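Local coordinates for chromosome partition protein Smc (Pyrococcus yayanosii, PDB 5XEI), which probably hydrolyses ATP and binds DNA as an SMC protein, and is probably required for chromosome condensation and partitioning, at residues R226-L231 and K303-M308; G234-L239 and E275-L280. All coordinates share one frame; numbering follows the deposited sequence.

Contact 1. Residues R226-L231 and K303-M308; sequences RARVAL and KEIEDM
I305 lies against A227, its CG1 and CD1 meeting the alanine's CB and backbone. Its CG1 stands anti to its own carbonyl carbon (chi1 -79°), and chi2 of 170° extends the chain straight on, carrying CD1 across the interface. CD1 lies 3.5 Å from A227 O, against the helix backbone. Around this methyl lie R228, whose CG is 4.1 Å from I305 CD1, and L231, whose CD2 is 3.9 Å from the same atom; the leucine branch meets the isoleucine chain at about a right angle. I305 also touches L224, so L224, A227, R228 and L231 form a four-residue hole with I305 as its knob, the knobs-into-holes packing of a coiled coil. The shaft of the knob is in touch as well, A227 CB lying 3.8 Å from I305 CG1. One turn further along its helix, M308 bends at chi2 and chi3 and brings its CE to 3.9 Å from A227 CB. The side-chain contacts are apolar: R228 contributes the aliphatic start of its extended chain, while its guanidinium pairs with E225 in a salt bridge along its own helix. The backbones come close, with A227 CA and I305 CA 6.8 Å apart, and the short helical segments run nearly antiparallel at 158°. The contact joins helix 170-246 to helix 298-315. L231 continues the packing onto L298, L301 and R302, and M308 onto L220, R223 and L224, whereas V229, pointing away from 303-308, is met by L287 and I288 of the short helix 285-289 and by F283 and V291 in the flanking loops.

Contact 2. Residues G234-L239 and E275-L280; sequences GEIKRL and EKRREL
I236 reaches R277 and L280 because its CG1 stands beside its own backbone N, anti to the carbonyl carbon (chi1 -39°), and a chi2 of 163° extends CD1 towards the opposing turn. CD1 lies 3.7 Å from R277 CA and 3.9 Å from L280 CD1, though its position is less sure because the model sets it too close to K276 O. The other branch, CG2, is 4.1 Å from R277 CG. The isoleucine and arginine side chains meet at about a right angle, and only the base of R277 takes part, its end leading away. K276 has CG anti to its carbonyl carbon (chi1 -84°) and bends at each later torsion. Its CD passes 3.6 Å from E235 OE1, yet the charges do not join: K276 NZ is 5.5 Å from E235 OE1 and instead makes a salt bridge, weak as a hydrogen bond, with E279 OE2 at 2.9 Å. An alanine at I236 would probably open a gap beside R277 and L280, since the contacts of CG1, CG2 and CD1 would go. I236 also touches L273, and L280 packs on L232 and L233, extending the apolar contact to neighbouring residues. This partly exposed packing joins helix 170-246 to the returning helix 261-278, an antiparallel pairing consistent with the coiled-coil arm typical of SMC proteins.

In the fold
Both contacts use helix 170-246, on segments separated by only two residues, and their centres are about 15 Å apart. Segments 275-280 and then 303-308 both run back antiparallel to this helix, so one continuous helix meets two pieces of a returning arm broken into helices 261-278, 285-289 and 298-315, consistent with the joint of the SMC arm. In this shortened construct of head and partial arm, the hinge and the rest of the arm are absent between the outgoing and returning helices. Contact 1 is buried, contact 2 lies at the surface. Their centres lie about 76 and 87 Å from the chain centre, away from the predicted ATP-binding residues A34 to N41.

Contact 1. Residues R226-L231 and K303-M308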
ATOM      1  N   ARG A 226      45.794  45.410  34.061  1.00 60.66           N
ATOM      2  CA  ARG A 226      46.018  45.857  35.428  1.00 63.60           C
ATOM      3  C   ARG A 226      47.516  46.062  35.688  1.00 66.76           C
ATOM      4  O   ARG A 226      47.935  47.087  36.239  1.00 63.48           O
ATOM      5  CB  ARG A 226      45.401  44.852  36.399  1.00 62.89           C
ATOM      6  CG  ARG A 226      43.998  44.284  36.030  1.00 75.61           C
ATOM      7  CD  ARG A 226      43.345  43.617  37.296  1.00 75.03           C
ATOM      8  NE  ARG A 226      42.158  42.751  37.072  1.00 78.43           N
ATOM      9  CZ  ARG A 226      42.176  41.527  36.524  1.00 80.74           C
ATOM     10  NH1 ARG A 226      43.322  41.030  36.103  1.00 85.29           N
ATOM     11  NH2 ARG A 226      41.057  40.798  36.373  1.00 80.42           N
ATOM     12  N   ALA A 227      48.344  45.122  35.224  1.00 63.42           N
ATOM     13  CA  ALA A 227      49.791  45.307  35.262  1.00 56.24           C
ATOM     14  C   ALA A 227      50.222  46.595  34.571  1.00 59.49           C
ATOM     15  O   ALA A 227      51.179  47.249  35.001  1.00 65.70           O
ATOM     16  CB  ALA A 227      50.485  44.105  34.625  1.00 49.71           C
ATOM     17  N   ARG A 228      49.547  46.978  33.491  1.00 57.96           N
ATOM     18  CA  ARG A 228      49.908  48.236  32.849  1.00 59.73           C
ATOM     19  C   ARG A 228      49.552  49.422  33.735  1.00 65.13           C
ATOM     20  O   ARG A 228      50.295  50.409  33.794  1.00 62.95           O
ATOM     21  CB  ARG A 228      49.229  48.359  31.490  1.00 50.91           C
ATOM     22  CG  ARG A 228      49.912  47.552  30.436  1.00 50.47           C
ATOM     23  CD  ARG A 228      49.188  47.647  29.120  1.00 54.36           C
ATOM     24  NE  ARG A 228      49.864  46.835  28.124  1.00 58.63           N
ATOM     25  CZ  ARG A 228      49.333  46.486  26.963  1.00 58.58           C
ATOM     26  NH1 ARG A 228      48.097  46.876  26.655  1.00 57.33           N
ATOM     27  NH2 ARG A 228      50.040  45.737  26.125  1.00 61.69           N
ATOM     28  N   VAL A 229      48.424  49.341  34.440  1.00 64.78           N
ATOM     29  CA  VAL A 229      48.074  50.426  35.345  1.00 72.13           C
ATOM     30  C   VAL A 229      49.023  50.439  36.542  1.00 76.45           C
ATOM     31  O   VAL A 229      49.429  51.512  37.016  1.00 72.31           O
ATOM     32  CB  VAL A 229      46.595  50.313  35.769  1.00 69.83           C
ATOM     33  CG1 VAL A 229      46.228  51.446  36.677  1.00 76.36           C
ATOM     34  CG2 VAL A 229      45.683  50.335  34.550  1.00 66.68           C
ATOM     35  N   ALA A 230      49.419  49.252  37.019  1.00 75.34           N
ATOM     36  CA  ALA A 230      50.349  49.139  38.140  1.00 68.41           C
ATOM     37  C   ALA A 230      51.692  49.773  37.810  1.00 73.74           C
ATOM     38  O   ALA A 230      52.140  50.693  38.502  1.00 79.77           O
ATOM     39  CB  ALA A 230      50.542  47.674  38.524  1.00 60.49           C
ATOM     40  N   LEU A 231      52.358  49.283  36.755  1.00 74.67           N
ATOM     41  CA  LEU A 231      53.635  49.865  36.346  1.00 75.38           C
ATOM     42  C   LEU A 231      53.536  51.376  36.238  1.00 82.45           C
ATOM     43  O   LEU A 231      54.524  52.088  36.440  1.00 90.18           O
ATOM     44  CB  LEU A 231      54.093  49.279  35.008  1.00 72.26           C
ATOM     45  CG  LEU A 231      55.042  50.130  34.148  1.00 72.97           C
ATOM     46  CD1 LEU A 231      56.415  50.206  34.777  1.00 85.25           C
ATOM     47  CD2 LEU A 231      55.162  49.620  32.740  1.00 68.88           C
ATOM     48  N   LYS A 303      59.286  43.332  32.942  1.00 79.69           N
ATOM     49  CA  LYS A 303      59.611  41.988  32.473  1.00 73.95           C
ATOM     50  C   LYS A 303      58.363  41.124  32.419  1.00 77.79           C
ATOM     51  O   LYS A 303      58.184  40.339  31.478  1.00 79.16           O
ATOM     52  CB  LYS A 303      60.665  41.344  33.368  1.00 72.59           C
ATOM     53  N   GLU A 304      57.478  41.284  33.409  1.00 76.06           N
ATOM     54  CA  GLU A 304      56.249  40.499  33.477  1.00 75.92           C
ATOM     55  C   GLU A 304      55.232  40.947  32.430  1.00 75.66           C
ATOM     56  O   GLU A 304      54.444  40.137  31.921  1.00 70.11           O
ATOM     57  CB  GLU A 304      55.662  40.615  34.873  1.00 73.14           C
ATOM     58  CG  GLU A 304      54.310  40.000  35.020  1.00 76.30           C
ATOM     59  CD  GLU A 304      53.738  40.276  36.384  1.00 88.48           C
ATOM     60  OE1 GLU A 304      54.390  41.037  37.150  1.00 87.06           O
ATOM     61  OE2 GLU A 304      52.644  39.742  36.682  1.00 87.66           O
ATOM     62  N   ILE A 305      55.217  42.238  32.111  1.00 73.46           N
ATOM     63  CA  ILE A 305      54.390  42.704  31.009  1.00 67.91           C
ATOM     64  C   ILE A 305      54.931  42.161  29.692  1.00 69.41           C
ATOM     65  O   ILE A 305      54.180  41.613  28.874  1.00 68.19           O
ATOM     66  CB  ILE A 305      54.304  44.243  31.032  1.00 59.76           C
ATOM     67  CG1 ILE A 305      53.292  44.679  32.106  1.00 63.31           C
ATOM     68  CG2 ILE A 305      53.936  44.806  29.669  1.00 53.51           C
ATOM     69  CD1 ILE A 305      53.260  46.176  32.416  1.00 58.37           C
ATOM     70  N   GLU A 306      56.248  42.248  29.496  1.00 68.59           N
ATOM     71  CA  GLU A 306      56.855  41.695  28.291  1.00 72.53           C
ATOM     72  C   GLU A 306      56.471  40.229  28.114  1.00 73.42           C
ATOM     73  O   GLU A 306      56.207  39.773  26.994  1.00 66.55           O
ATOM     74  CB  GLU A 306      58.377  41.859  28.353  1.00 73.66           C
ATOM     75  CG  GLU A 306      59.105  41.455  27.075  1.00 78.19           C
ATOM     76  CD  GLU A 306      60.598  41.202  27.285  1.00 82.03           C
ATOM     77  OE1 GLU A 306      61.410  42.138  27.099  1.00 88.95           O
ATOM     78  OE2 GLU A 306      60.968  40.061  27.633  1.00 80.58           O
ATOM     79  N   ASP A 307      56.409  39.482  29.220  1.00 74.64           N
ATOM     80  CA  ASP A 307      56.020  38.078  29.155  1.00 71.30           C
ATOM     81  C   ASP A 307      54.555  37.938  28.762  1.00 72.34           C
ATOM     82  O   ASP A 307      54.219  37.266  27.778  1.00 70.43           O
ATOM     83  CB  ASP A 307      56.292  37.396  30.499  1.00 66.66           C
ATOM     84  N   MET A 308      53.664  38.570  29.530  1.00 71.64           N
ATOM     85  CA  MET A 308      52.236  38.481  29.248  1.00 62.64           C
ATOM     86  C   MET A 308      51.940  38.868  27.808  1.00 59.56           C
ATOM     87  O   MET A 308      51.137  38.218  27.135  1.00 59.77           O
ATOM     88  CB  MET A 308      51.477  39.372  30.219  1.00 60.69           C
ATOM     89  CG  MET A 308      50.089  38.895  30.545  1.00 64.23           C
ATOM     90  SD  MET A 308      49.680  39.221  32.279  1.00 72.35           S
ATOM     91  CE  MET A 308      50.508  40.796  32.518  1.00 63.49           C
TER

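Contact 2. Residues G234-L239 and E275-L280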
ATOM      1  N   GLY A 234      53.449  53.216  39.905  1.00 87.84           N
ATOM      2  CA  GLY A 234      54.853  53.309  40.269  1.00 90.25           C
ATOM      3  C   GLY A 234      55.625  54.279  39.396  1.00 92.49           C
ATOM      4  O   GLY A 234      56.462  55.036  39.893  1.00101.09           O
ATOM      5  N   GLU A 235      55.334  54.293  38.087  1.00 87.69           N
ATOM      6  CA  GLU A 235      56.077  55.120  37.131  1.00 93.24           C
ATOM      7  C   GLU A 235      56.046  56.616  37.456  1.00102.50           C
ATOM      8  O   GLU A 235      56.779  57.375  36.806  1.00106.59           O
ATOM      9  CB  GLU A 235      55.552  54.922  35.695  1.00 90.43           C
ATOM     10  CG  GLU A 235      56.444  54.092  34.747  1.00 89.83           C
ATOM     11  CD  GLU A 235      55.939  54.084  33.284  1.00 94.21           C
ATOM     12  OE1 GLU A 235      54.880  54.688  33.006  1.00 92.03           O
ATOM     13  OE2 GLU A 235      56.598  53.475  32.405  1.00 97.82           O
ATOM     14  N   ILE A 236      55.234  57.067  38.409  1.00 97.44           N
ATOM     15  CA  ILE A 236      55.211  58.477  38.799  1.00 97.18           C
ATOM     16  C   ILE A 236      55.768  58.684  40.196  1.00106.85           C
ATOM     17  O   ILE A 236      56.393  59.703  40.463  1.00110.33           O
ATOM     18  CB  ILE A 236      53.792  59.080  38.695  1.00 97.57           C
ATOM     19  CG1 ILE A 236      53.014  58.594  37.475  1.00 98.97           C
ATOM     20  CG2 ILE A 236      53.836  60.606  38.737  1.00107.32           C
ATOM     21  CD1 ILE A 236      51.545  58.877  37.683  1.00104.70           C
ATOM     22  N   LYS A 237      55.500  57.757  41.129  1.00106.04           N
ATOM     23  CA  LYS A 237      56.177  57.801  42.423  1.00106.29           C
ATOM     24  C   LYS A 237      57.675  58.011  42.213  1.00108.49           C
ATOM     25  O   LYS A 237      58.294  58.913  42.796  1.00108.67           O
ATOM     26  CB  LYS A 237      55.924  56.510  43.231  1.00 98.05           C
ATOM     27  CG  LYS A 237      56.771  56.400  44.529  1.00105.94           C
ATOM     28  CD  LYS A 237      58.173  55.744  44.331  1.00106.12           C
ATOM     29  CE  LYS A 237      59.182  56.023  45.481  1.00100.42           C
ATOM     30  NZ  LYS A 237      59.489  57.460  45.767  1.00 94.20           N
ATOM     31  N   ARG A 238      58.248  57.169  41.350  1.00107.27           N
ATOM     32  CA  ARG A 238      59.652  57.266  40.973  1.00107.97           C
ATOM     33  C   ARG A 238      59.968  58.615  40.347  1.00111.30           C
ATOM     34  O   ARG A 238      60.932  59.286  40.734  1.00116.48           O
ATOM     35  CB  ARG A 238      59.986  56.143  39.997  1.00107.12           C
ATOM     36  CG  ARG A 238      59.734  54.776  40.568  1.00105.35           C
ATOM     37  CD  ARG A 238      60.557  54.572  41.806  1.00103.51           C
ATOM     38  NE  ARG A 238      60.907  53.168  41.916  1.00106.99           N
ATOM     39  CZ  ARG A 238      61.911  52.611  41.250  1.00105.67           C
ATOM     40  NH1 ARG A 238      62.661  53.346  40.439  1.00108.62           N
ATOM     41  NH2 ARG A 238      62.163  51.318  41.393  1.00108.25           N
ATOM     42  N   LEU A 239      59.164  59.021  39.361  1.00104.84           N
ATOM     43  CA  LEU A 239      59.362  60.307  38.700  1.00105.58           C
ATOM     44  C   LEU A 239      59.056  61.474  39.635  1.00109.57           C
ATOM     45  O   LEU A 239      59.479  62.612  39.379  1.00108.73           O
ATOM     46  CB  LEU A 239      58.486  60.366  37.450  1.00102.55           C
ATOM     47  CG  LEU A 239      59.117  60.209  36.070  1.00 94.84           C
ATOM     48  CD1 LEU A 239      58.067  59.938  35.032  1.00 90.09           C
ATOM     49  CD2 LEU A 239      59.843  61.477  35.719  1.00 89.78           C
ATOM     50  N   GLU A 275      51.903  64.073  32.074  1.00 98.69           N
ATOM     51  CA  GLU A 275      50.953  63.356  31.257  1.00 94.85           C
ATOM     52  C   GLU A 275      50.849  61.891  31.687  1.00 96.15           C
ATOM     53  O   GLU A 275      49.754  61.317  31.640  1.00 96.36           O
ATOM     54  CB  GLU A 275      51.332  63.547  29.790  1.00 86.46           C
ATOM     55  CG  GLU A 275      50.122  63.833  28.942  1.00 88.59           C
ATOM     56  CD  GLU A 275      49.399  62.546  28.626  1.00 93.21           C
ATOM     57  OE1 GLU A 275      50.060  61.499  28.727  1.00 91.03           O
ATOM     58  OE2 GLU A 275      48.186  62.566  28.318  1.00 94.52           O
ATOM     59  N   LYS A 276      51.939  61.290  32.189  1.00 88.37           N
ATOM     60  CA  LYS A 276      51.786  59.975  32.806  1.00 85.81           C
ATOM     61  C   LYS A 276      51.094  60.038  34.177  1.00 90.58           C
ATOM     62  O   LYS A 276      51.041  59.011  34.855  1.00 89.61           O
ATOM     63  CB  LYS A 276      53.150  59.267  32.905  1.00 84.14           C
ATOM     64  CG  LYS A 276      53.591  58.514  31.609  1.00 81.51           C
ATOM     65  CD  LYS A 276      52.875  57.177  31.349  1.00 84.04           C
ATOM     66  CE  LYS A 276      52.705  56.836  29.866  1.00 83.44           C
ATOM     67  NZ  LYS A 276      51.269  56.780  29.444  1.00 78.62           N
ATOM     68  N   ARG A 277      50.572  61.195  34.611  1.00 94.78           N
ATOM     69  CA  ARG A 277      49.612  61.272  35.716  1.00 97.90           C
ATOM     70  C   ARG A 277      48.203  61.411  35.176  1.00 95.04           C
ATOM     71  O   ARG A 277      47.284  60.680  35.563  1.00 94.67           O
ATOM     72  CB  ARG A 277      49.834  62.493  36.626  1.00104.13           C
ATOM     73  CG  ARG A 277      51.188  63.093  36.782  1.00 97.85           C
ATOM     74  CD  ARG A 277      51.156  64.304  37.742  1.00103.50           C
ATOM     75  NE  ARG A 277      50.599  65.416  37.087  1.00108.04           N
ATOM     76  CZ  ARG A 277      51.229  66.477  36.795  1.00105.18           C
ATOM     77  NH1 ARG A 277      52.444  66.602  37.133  1.00105.70           N
ATOM     78  NH2 ARG A 277      50.643  67.431  36.185  1.00101.95           N
ATOM     79  N   ARG A 278      48.031  62.409  34.315  1.00 87.73           N
ATOM     80  CA  ARG A 278      46.764  62.640  33.648  1.00 85.79           C
ATOM     81  C   ARG A 278      46.334  61.434  32.819  1.00 91.51           C
ATOM     82  O   ARG A 278      45.140  61.253  32.553  1.00 90.91           O
ATOM     83  CB  ARG A 278      46.897  63.895  32.798  1.00 85.62           C
ATOM     84  CG  ARG A 278      45.872  64.081  31.750  1.00 83.67           C
ATOM     85  CD  ARG A 278      46.557  64.426  30.462  1.00 85.05           C
ATOM     86  NE  ARG A 278      45.545  64.720  29.474  1.00 87.81           N
ATOM     87  CZ  ARG A 278      45.352  64.024  28.364  1.00 94.58           C
ATOM     88  NH1 ARG A 278      46.101  62.970  28.064  1.00 90.42           N
ATOM     89  NH2 ARG A 278      44.376  64.381  27.563  1.00 96.85           N
ATOM     90  N   GLU A 279      47.286  60.584  32.435  1.00 90.33           N
ATOM     91  CA  GLU A 279      46.967  59.367  31.698  1.00 84.88           C
ATOM     92  C   GLU A 279      45.986  58.482  32.459  1.00 84.75           C
ATOM     93  O   GLU A 279      45.113  57.847  31.850  1.00 88.11           O
ATOM     94  CB  GLU A 279      48.263  58.617  31.422  1.00 85.76           C
ATOM     95  CG  GLU A 279      48.306  57.784  30.169  1.00 82.54           C
ATOM     96  CD  GLU A 279      48.233  56.320  30.502  1.00 89.09           C
ATOM     97  OE1 GLU A 279      47.794  56.037  31.630  1.00 91.23           O
ATOM     98  OE2 GLU A 279      48.646  55.473  29.681  1.00 87.00           O
ATOM     99  N   LEU A 280      46.114  58.433  33.785  1.00 79.67           N
ATOM    100  CA  LEU A 280      45.274  57.573  34.612  1.00 80.64           C
ATOM    101  C   LEU A 280      43.964  58.219  34.998  1.00 84.77           C
ATOM    102  O   LEU A 280      43.071  57.519  35.493  1.00 83.06           O
ATOM    103  CB  LEU A 280      45.976  57.167  35.901  1.00 80.42           C
ATOM    104  CG  LEU A 280      47.381  56.615  35.761  1.00 85.13           C
ATOM    105  CD1 LEU A 280      48.387  57.744  35.717  1.00 89.19           C
ATOM    106  CD2 LEU A 280      47.609  55.706  36.917  1.00 87.51           C
TER